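Local coordinates for fructosyl amine:oxygen oxidoreductase (Neosartorya fumigata, PDB 4WCT), which probably uses bound FAD to oxidise fructosyl amines (Amadori products) with molecular oxygen, and so removes the sugar from glycated amines, at residues Thr115-His129 / Asn274-Glu288. Sequence-based numbering, arbitrary orientation.
Sequences TGFIISGHTPALIDH and NLPVLFNIAKGFFME
Two parallel strands of the large mixed sheet, 117-121 and 277-280, pair in register, F117 with V277 through S120 with N280. V277 N gives to G116 O, I118 N to V277 O at 2.8 Å, F279 N to I118 O and I281 N to S120 O. A chi1 of 61° places S120 OG between the backbone N and the carbonyl carbon. From there it donates to F279 O at 2.8 Å, from above the carbonyl plane; S120 N reaches the same oxygen only weakly. F117, V277 and F279 share a face of the sheet. The CB of V277 meets the F117 ring edge in plane, 3.8 Å from CD1. I73 of strand 72-75 touches both F117 and V277, and the V277 side chain is about 7 Å from the FAD. On the opposite face I118 CG2 packs on L278 CD1. Beyond N280 the chain reverses into strand 284-287 through an Asx turn and a classic beta bulge at K283 and G284. The Asx turn is the hydrogen bond from A282 N to N280 OD1, in the carbonyl plane. N280 ND2 gives a nearly straight bond (169°) to H122 ND1, 3.1 Å away, tilted somewhat from the ring plane. K283 CE sits over the centre of the H122 ring, 3.6 Å from its centroid, a CH-pi contact; K283 NZ goes on to a salt bridge with D338. At the other end T115 OG1 donates to L275 O at 2.7 Å, and a water joins T115 O to N274 O.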
ATOM      1  N   THR A 115     -11.135  12.559  -8.293  1.00  8.78           N
ATOM      2  CA  THR A 115     -10.651  13.484  -9.298  1.00  8.42           C
ATOM      3  C   THR A 115     -10.300  12.807 -10.639  1.00  8.43           C
ATOM      4  O   THR A 115      -9.944  13.506 -11.611  1.00  8.92           O
ATOM      5  CB  THR A 115      -9.418  14.213  -8.808  1.00  8.58           C
ATOM      6  OG1 THR A 115      -8.395  13.269  -8.496  1.00 10.21           O
ATOM      7  CG2 THR A 115      -9.689  15.060  -7.597  1.00 10.89           C
ATOM      8  N   GLY A 116     -10.260  11.477 -10.639  1.00  7.96           N
ATOM      9  CA  GLY A 116      -9.933  10.714 -11.831  1.00  8.92           C
ATOM     10  C   GLY A 116      -8.499  10.230 -11.830  1.00  8.35           C
ATOM     11  O   GLY A 116      -7.732  10.533 -10.909  1.00  8.70           O
ATOM     12  N   PHE A 117      -8.133   9.488 -12.871  1.00  8.55           N
ATOM     13  CA  PHE A 117      -6.853   8.770 -12.899  1.00 10.18           C
ATOM     14  C   PHE A 117      -6.420   8.615 -14.336  1.00 10.10           C
ATOM     15  O   PHE A 117      -7.217   8.203 -15.194  1.00 11.54           O
ATOM     16  CB  PHE A 117      -7.043   7.392 -12.244  1.00 10.13           C
ATOM     17  CG  PHE A 117      -5.866   6.452 -12.357  1.00 13.72           C
ATOM     18  CD1 PHE A 117      -4.676   6.703 -11.701  1.00 16.28           C
ATOM     19  CD2 PHE A 117      -5.945   5.325 -13.162  1.00 25.88           C
ATOM     20  CE1 PHE A 117      -3.628   5.782 -11.734  1.00 18.65           C
ATOM     21  CE2 PHE A 117      -4.902   4.414 -13.209  1.00 30.23           C
ATOM     22  CZ  PHE A 117      -3.744   4.644 -12.482  1.00 20.23           C
ATOM     23  N   ILE A 118      -5.180   9.015 -14.620  1.00  8.82           N
ATOM     24  CA  ILE A 118      -4.623   8.911 -15.963  1.00  9.26           C
ATOM     25  C   ILE A 118      -3.534   7.840 -15.913  1.00  8.87           C
ATOM     26  O   ILE A 118      -2.607   7.922 -15.087  1.00  8.28           O
ATOM     27  CB  ILE A 118      -3.976  10.245 -16.426  1.00  9.30           C
ATOM     28  CG1 ILE A 118      -5.002  11.372 -16.507  1.00  9.05           C
ATOM     29  CG2 ILE A 118      -3.273  10.067 -17.759  1.00 10.20           C
ATOM     30  CD1 ILE A 118      -4.356  12.749 -16.543  1.00  9.95           C
ATOM     31  N   ILE A 119      -3.643   6.841 -16.794  1.00  8.71           N
ATOM     32  CA  ILE A 119      -2.590   5.857 -16.969  1.00  9.42           C
ATOM     33  C   ILE A 119      -1.950   5.977 -18.339  1.00  9.56           C
ATOM     34  O   ILE A 119      -2.638   6.172 -19.327  1.00 11.01           O
ATOM     35  CB  ILE A 119      -3.124   4.429 -16.730  1.00 11.56           C
ATOM     36  CG1 ILE A 119      -1.988   3.415 -16.731  1.00 12.56           C
ATOM     37  CG2 ILE A 119      -4.208   4.078 -17.718  1.00 14.97           C
ATOM     38  CD1 ILE A 119      -2.366   2.079 -16.145  1.00 16.35           C
ATOM     39  N   SER A 120      -0.623   6.003 -18.368  1.00  7.90           N
ATOM     40  CA  SER A 120       0.099   6.368 -19.584  1.00  7.47           C
ATOM     41  C   SER A 120       1.455   5.646 -19.673  1.00  8.24           C
ATOM     42  O   SER A 120       1.978   5.125 -18.670  1.00  8.93           O
ATOM     43  CB  SER A 120       0.312   7.876 -19.630  1.00  8.54           C
ATOM     44  OG  SER A 120       1.087   8.306 -18.501  1.00 10.06           O
ATOM     45  N   GLY A 121       2.036   5.685 -20.862  1.00  8.25           N
ATOM     46  CA  GLY A 121       3.411   5.240 -21.086  1.00  8.78           C
ATOM     47  C   GLY A 121       3.999   5.993 -22.246  1.00 11.10           C
ATOM     48  O   GLY A 121       3.267   6.716 -22.939  1.00 10.75           O
ATOM     49  N   HIS A 122       5.308   5.868 -22.471  1.00 10.87           N
ATOM     50  CA  HIS A 122       5.990   6.719 -23.455  1.00 11.98           C
ATOM     51  C   HIS A 122       6.743   5.932 -24.549  1.00 11.33           C
ATOM     52  O   HIS A 122       7.510   6.516 -25.291  1.00 13.57           O
ATOM     53  CB  HIS A 122       6.909   7.743 -22.769  1.00 11.36           C
ATOM     54  CG  HIS A 122       7.996   7.114 -21.965  1.00 11.33           C
ATOM     55  ND1 HIS A 122       7.741   6.487 -20.771  1.00 10.71           N
ATOM     56  CD2 HIS A 122       9.287   6.820 -22.276  1.00 11.00           C
ATOM     57  CE1 HIS A 122       8.808   5.815 -20.387  1.00 11.94           C
ATOM     58  NE2 HIS A 122       9.784   6.065 -21.241  1.00 13.33           N
ATOM     59  N   THR A 123       6.541   4.634 -24.595  1.00 12.74           N
ATOM     60  CA  THR A 123       6.987   3.796 -25.703  1.00 14.29           C
ATOM     61  C   THR A 123       5.803   3.008 -26.221  1.00 15.22           C
ATOM     62  O   THR A 123       4.866   2.700 -25.495  1.00 14.95           O
ATOM     63  CB  THR A 123       8.096   2.803 -25.291  1.00 14.56           C
ATOM     64  OG1 THR A 123       7.553   1.751 -24.478  1.00 14.65           O
ATOM     65  CG2 THR A 123       9.234   3.495 -24.591  1.00 16.40           C
ATOM     66  N   PRO A 124       5.883   2.555 -27.473  1.00 19.81           N
ATOM     67  CA  PRO A 124       4.789   1.743 -27.985  1.00 18.32           C
ATOM     68  C   PRO A 124       4.542   0.482 -27.173  1.00 19.72           C
ATOM     69  O   PRO A 124       3.384   0.117 -26.962  1.00 15.98           O
ATOM     70  CB  PRO A 124       5.243   1.412 -29.426  1.00 22.85           C
ATOM     71  CG  PRO A 124       6.138   2.552 -29.799  1.00 24.36           C
ATOM     72  CD  PRO A 124       6.802   3.018 -28.531  1.00 23.43           C
ATOM     73  N   ALA A 125       5.602  -0.169 -26.695  1.00 17.41           N
ATOM     74  CA  ALA A 125       5.428  -1.366 -25.902  1.00 16.41           C
ATOM     75  C   ALA A 125       4.688  -1.084 -24.597  1.00 16.88           C
ATOM     76  O   ALA A 125       3.874  -1.892 -24.167  1.00 16.04           O
ATOM     77  CB  ALA A 125       6.767  -2.021 -25.613  1.00 20.51           C
ATOM     78  N   LEU A 126       5.040   0.012 -23.907  1.00 14.98           N
ATOM     79  CA  LEU A 126       4.368   0.324 -22.658  1.00 12.22           C
ATOM     80  C   LEU A 126       2.900   0.647 -22.946  1.00 10.56           C
ATOM     81  O   LEU A 126       2.005   0.271 -22.186  1.00 13.57           O
ATOM     82  CB  LEU A 126       5.042   1.535 -21.985  1.00 13.22           C
ATOM     83  CG  LEU A 126       6.430   1.282 -21.386  1.00 12.71           C
ATOM     84  CD1 LEU A 126       7.146   2.581 -21.054  1.00 15.57           C
ATOM     85  CD2 LEU A 126       6.368   0.360 -20.179  1.00 13.94           C
ATOM     86  N   ILE A 127       2.683   1.472 -23.964  1.00 10.86           N
ATOM     87  CA  ILE A 127       1.316   1.885 -24.360  1.00 12.57           C
ATOM     88  C   ILE A 127       0.442   0.680 -24.741  1.00 13.15           C
ATOM     89  O   ILE A 127      -0.677   0.583 -24.283  1.00 14.23           O
ATOM     90  CB  ILE A 127       1.361   2.922 -25.499  1.00 12.73           C
ATOM     91  CG1 ILE A 127       2.029   4.190 -24.991  1.00 15.44           C
ATOM     92  CG2 ILE A 127      -0.036   3.326 -25.976  1.00 13.64           C
ATOM     93  CD1 ILE A 127       2.622   5.018 -26.101  1.00 16.12           C
ATOM     94  N   ASP A 128       1.016  -0.307 -25.427  1.00 14.74           N
ATOM     95  CA  ASP A 128       0.325  -1.568 -25.807  0.50 17.31           C
ATOM     96  C   ASP A 128      -0.031  -2.402 -24.584  1.00 16.15           C
ATOM     97  O   ASP A 128      -1.087  -3.000 -24.491  1.00 16.98           O
ATOM     98  CB  ASP A 128       1.255  -2.428 -26.675  0.50 20.48           C
ATOM     99  CG  ASP A 128       1.243  -2.027 -28.143  0.50 26.55           C
ATOM    100  OD1 ASP A 128       0.823  -0.897 -28.460  0.50 31.15           O
ATOM    101  OD2 ASP A 128       1.743  -2.822 -28.974  0.50 34.41           O
ATOM    102  N   HIS A 129       0.885  -2.436 -23.633  1.00 15.97           N
ATOM    103  CA  HIS A 129       0.649  -3.134 -22.395  1.00 15.62           C
ATOM    104  C   HIS A 129      -0.554  -2.559 -21.652  1.00 14.63           C
ATOM    105  O   HIS A 129      -1.413  -3.279 -21.103  1.00 13.68           O
ATOM    106  CB  HIS A 129       1.901  -3.063 -21.543  1.00 18.68           C
ATOM    107  CG  HIS A 129       1.742  -3.674 -20.193  1.00 22.95           C
ATOM    108  ND1 HIS A 129       1.627  -5.032 -20.006  1.00 27.45           N
ATOM    109  CD2 HIS A 129       1.712  -3.120 -18.957  1.00 23.91           C
ATOM    110  CE1 HIS A 129       1.559  -5.292 -18.711  1.00 29.81           C
ATOM    111  NE2 HIS A 129       1.566  -4.148 -18.057  1.00 27.04           N
ATOM    112  N   ASN A 274      -8.006  19.735  -7.369  0.50 11.57           N
ATOM    113  CA  ASN A 274      -8.930  18.818  -8.007  0.50 13.89           C
ATOM    114  C   ASN A 274      -8.303  18.050  -9.178  0.50 11.65           C
ATOM    115  O   ASN A 274      -8.973  17.779 -10.188  0.50 11.61           O
ATOM    116  CB  ASN A 274     -10.161  19.574  -8.512  0.50 18.05           C
ATOM    117  CG  ASN A 274     -11.409  18.718  -8.509  0.50 21.80           C
ATOM    118  OD1 ASN A 274     -11.557  17.829  -7.677  0.50 29.67           O
ATOM    119  ND2 ASN A 274     -12.317  18.991  -9.432  0.50 26.57           N
ATOM    120  N   LEU A 275      -7.054  17.627  -9.010  1.00  8.21           N
ATOM    121  CA  LEU A 275      -6.282  17.089 -10.096  1.00  8.45           C
ATOM    122  C   LEU A 275      -6.474  15.581 -10.234  1.00  8.50           C
ATOM    123  O   LEU A 275      -6.372  14.867  -9.242  1.00  8.86           O
ATOM    124  CB  LEU A 275      -4.792  17.371  -9.857  1.00  8.11           C
ATOM    125  CG  LEU A 275      -4.351  18.841  -9.741  1.00  7.83           C
ATOM    126  CD1 LEU A 275      -2.849  18.938  -9.596  1.00  8.98           C
ATOM    127  CD2 LEU A 275      -4.835  19.679 -10.923  1.00  9.49           C
ATOM    128  N   PRO A 276      -6.715  15.095 -11.454  1.00  7.69           N
ATOM    129  CA  PRO A 276      -6.624  13.654 -11.601  1.00  8.09           C
ATOM    130  C   PRO A 276      -5.204  13.181 -11.291  1.00  9.76           C
ATOM    131  O   PRO A 276      -4.228  13.917 -11.505  1.00  8.96           O
ATOM    132  CB  PRO A 276      -6.950  13.416 -13.061  1.00  8.57           C
ATOM    133  CG  PRO A 276      -6.590  14.684 -13.738  1.00 11.03           C
ATOM    134  CD  PRO A 276      -6.885  15.772 -12.748  1.00  9.42           C
ATOM    135  N   VAL A 277      -5.085  11.946 -10.818  1.00  8.77           N
ATOM    136  CA  VAL A 277      -3.753  11.345 -10.655  1.00  9.02           C
ATOM    137  C   VAL A 277      -3.144  11.203 -12.037  1.00  9.41           C
ATOM    138  O   VAL A 277      -3.816  10.724 -12.944  1.00 10.82           O
ATOM    139  CB  VAL A 277      -3.877   9.972  -9.982  1.00 11.60           C
ATOM    140  CG1 VAL A 277      -2.521   9.277  -9.863  1.00 12.88           C
ATOM    141  CG2 VAL A 277      -4.531  10.118  -8.604  1.00 12.19           C
ATOM    142  N   LEU A 278      -1.882  11.605 -12.205  1.00  8.96           N
ATOM    143  CA  LEU A 278      -1.190  11.341 -13.457  1.00  8.31           C
ATOM    144  C   LEU A 278      -0.112  10.289 -13.221  1.00  8.59           C
ATOM    145  O   LEU A 278       0.841  10.557 -12.482  1.00  8.49           O
ATOM    146  CB  LEU A 278      -0.549  12.616 -13.973  1.00  7.82           C
ATOM    147  CG  LEU A 278       0.363  12.482 -15.189  1.00  8.76           C
ATOM    148  CD1 LEU A 278      -0.414  12.086 -16.449  1.00 10.41           C
ATOM    149  CD2 LEU A 278       1.080  13.794 -15.432  1.00 11.23           C
ATOM    150  N   PHE A 279      -0.216   9.160 -13.922  1.00  7.47           N
ATOM    151  CA  PHE A 279       0.676   8.009 -13.750  1.00  8.38           C
ATOM    152  C   PHE A 279       1.219   7.557 -15.106  1.00  9.14           C
ATOM    153  O   PHE A 279       0.453   7.243 -15.996  1.00  9.96           O
ATOM    154  CB  PHE A 279      -0.125   6.881 -13.093  1.00  9.74           C
ATOM    155  CG  PHE A 279       0.647   5.598 -12.886  1.00 10.96           C
ATOM    156  CD1 PHE A 279       1.985   5.605 -12.526  1.00 11.17           C
ATOM    157  CD2 PHE A 279      -0.016   4.398 -12.963  1.00 13.93           C
ATOM    158  CE1 PHE A 279       2.642   4.417 -12.179  1.00 14.97           C
ATOM    159  CE2 PHE A 279       0.628   3.200 -12.639  1.00 14.97           C
ATOM    160  CZ  PHE A 279       1.944   3.220 -12.217  1.00 14.77           C
ATOM    161  N   ASN A 280       2.538   7.543 -15.244  1.00  7.40           N
ATOM    162  CA  ASN A 280       3.224   6.858 -16.323  1.00  8.02           C
ATOM    163  C   ASN A 280       3.896   5.616 -15.744  1.00  8.69           C
ATOM    164  O   ASN A 280       4.710   5.708 -14.800  1.00  8.06           O
ATOM    165  CB  ASN A 280       4.253   7.793 -16.976  1.00  8.22           C
ATOM    166  CG  ASN A 280       5.097   7.101 -18.021  1.00  8.67           C
ATOM    167  OD1 ASN A 280       5.480   5.949 -17.858  1.00  8.56           O
ATOM    168  ND2 ASN A 280       5.518   7.839 -19.022  1.00 11.70           N
ATOM    169  N   ILE A 281       3.482   4.456 -16.236  1.00  8.34           N
ATOM    170  CA  ILE A 281       3.841   3.177 -15.613  1.00  9.13           C
ATOM    171  C   ILE A 281       5.336   2.877 -15.634  1.00 10.60           C
ATOM    172  O   ILE A 281       5.780   1.949 -14.965  1.00 11.49           O
ATOM    173  CB  ILE A 281       3.079   1.997 -16.247  1.00 10.68           C
ATOM    174  CG1 ILE A 281       3.514   1.798 -17.701  1.00 10.24           C
ATOM    175  CG2 ILE A 281       1.581   2.202 -16.097  1.00 10.71           C
ATOM    176  CD1 ILE A 281       2.998   0.484 -18.275  1.00 14.13           C
ATOM    177  N   ALA A 282       6.127   3.647 -16.365  1.00  9.53           N
ATOM    178  CA  ALA A 282       7.572   3.455 -16.347  1.00  9.24           C
ATOM    179  C   ALA A 282       8.317   4.709 -15.958  1.00  8.97           C
ATOM    180  O   ALA A 282       9.524   4.785 -16.178  1.00  9.84           O
ATOM    181  CB  ALA A 282       8.075   2.928 -17.686  1.00  9.40           C
ATOM    182  N   LYS A 283       7.620   5.701 -15.382  1.00  8.01           N
ATOM    183  CA  LYS A 283       8.283   6.927 -14.931  1.00  8.06           C
ATOM    184  C   LYS A 283       7.852   7.346 -13.535  1.00  7.92           C
ATOM    185  O   LYS A 283       8.685   7.560 -12.658  1.00  8.87           O
ATOM    186  CB  LYS A 283       8.112   8.091 -15.890  1.00  9.15           C
ATOM    187  CG  LYS A 283       8.916   7.906 -17.172  1.00 10.75           C
ATOM    188  CD  LYS A 283       9.067   9.240 -17.901  1.00 14.20           C
ATOM    189  CE  LYS A 283       9.844   9.075 -19.194  1.00 19.49           C
ATOM    190  NZ  LYS A 283      11.282   9.064 -18.909  1.00 25.43           N
ATOM    191  N   GLY A 284       6.562   7.412 -13.304  1.00  8.49           N
ATOM    192  CA  GLY A 284       6.099   7.746 -11.943  1.00  8.47           C
ATOM    193  C   GLY A 284       4.713   8.340 -11.923  1.00  7.77           C
ATOM    194  O   GLY A 284       4.020   8.372 -12.938  1.00  8.51           O
ATOM    195  N   PHE A 285       4.386   8.950 -10.795  1.00  8.59           N
ATOM    196  CA  PHE A 285       3.137   9.657 -10.663  1.00  9.33           C
ATOM    197  C   PHE A 285       3.271  10.822  -9.709  1.00  9.85           C
ATOM    198  O   PHE A 285       4.180  10.866  -8.895  1.00  8.54           O
ATOM    199  CB  PHE A 285       1.990   8.726 -10.248  1.00  9.06           C
ATOM    200  CG  PHE A 285       2.217   7.969  -8.956  1.00 10.72           C
ATOM    201  CD1 PHE A 285       2.643   6.646  -8.998  1.00 11.20           C
ATOM    202  CD2 PHE A 285       1.869   8.517  -7.741  1.00 14.70           C
ATOM    203  CE1 PHE A 285       2.798   5.909  -7.821  1.00 15.35           C
ATOM    204  CE2 PHE A 285       2.039   7.791  -6.567  1.00 15.22           C
ATOM    205  CZ  PHE A 285       2.480   6.479  -6.614  1.00 14.06           C
ATOM    206  N   PHE A 286       2.310  11.741  -9.771  1.00 10.34           N
ATOM    207  CA  PHE A 286       2.220  12.787  -8.748  1.00  8.71           C
ATOM    208  C   PHE A 286       0.800  13.018  -8.360  1.00  9.80           C
ATOM    209  O   PHE A 286      -0.113  12.687  -9.124  1.00  9.51           O
ATOM    210  CB  PHE A 286       2.868  14.106  -9.187  1.00  8.47           C
ATOM    211  CG  PHE A 286       1.942  15.043  -9.932  1.00  9.17           C
ATOM    212  CD1 PHE A 286       1.319  16.089  -9.264  1.00 10.02           C
ATOM    213  CD2 PHE A 286       1.781  14.940 -11.278  1.00 10.25           C
ATOM    214  CE1 PHE A 286       0.538  16.997  -9.960  1.00  9.99           C
ATOM    215  CE2 PHE A 286       0.979  15.821 -11.985  1.00 10.56           C
ATOM    216  CZ  PHE A 286       0.324  16.828 -11.315  1.00 10.35           C
ATOM    217  N   MET A 287       0.621  13.545  -7.143  1.00 10.80           N
ATOM    218  CA  MET A 287      -0.711  13.911  -6.681  1.00 12.28           C
ATOM    219  C   MET A 287      -0.745  15.354  -6.208  1.00  9.37           C
ATOM    220  O   MET A 287       0.269  15.989  -5.974  1.00  9.92           O
ATOM    221  CB  MET A 287      -1.272  12.949  -5.615  1.00 14.67           C
ATOM    222  CG  MET A 287      -1.958  11.731  -6.241  1.00 16.41           C
ATOM    223  SD  MET A 287      -2.328  10.250  -5.282  1.00 19.00           S
ATOM    224  CE  MET A 287      -0.723   9.465  -5.189  1.00 21.93           C
ATOM    225  N   GLU A 288      -1.947  15.894  -6.142  1.00  9.96           N
ATOM    226  CA  GLU A 288      -2.041  17.308  -5.901  1.00 10.46           C
ATOM    227  C   GLU A 288      -1.471  17.693  -4.529  1.00 10.15           C
ATOM    228  O   GLU A 288      -1.492  16.918  -3.566  1.00 11.06           O
ATOM    229  CB  GLU A 288      -3.456  17.823  -6.117  1.00 14.04           C
ATOM    230  CG  GLU A 288      -4.437  17.479  -5.031  1.00 14.27           C
ATOM    231  CD  GLU A 288      -5.847  17.932  -5.375  1.00 14.84           C
ATOM    232  OE1 GLU A 288      -6.289  18.945  -4.829  1.00 15.18           O
ATOM    233  OE2 GLU A 288      -6.498  17.269  -6.219  1.00 15.22           O
TER
HETATM  234  O   HOH W   1     -10.570  16.281 -11.550  1.00 20.68           O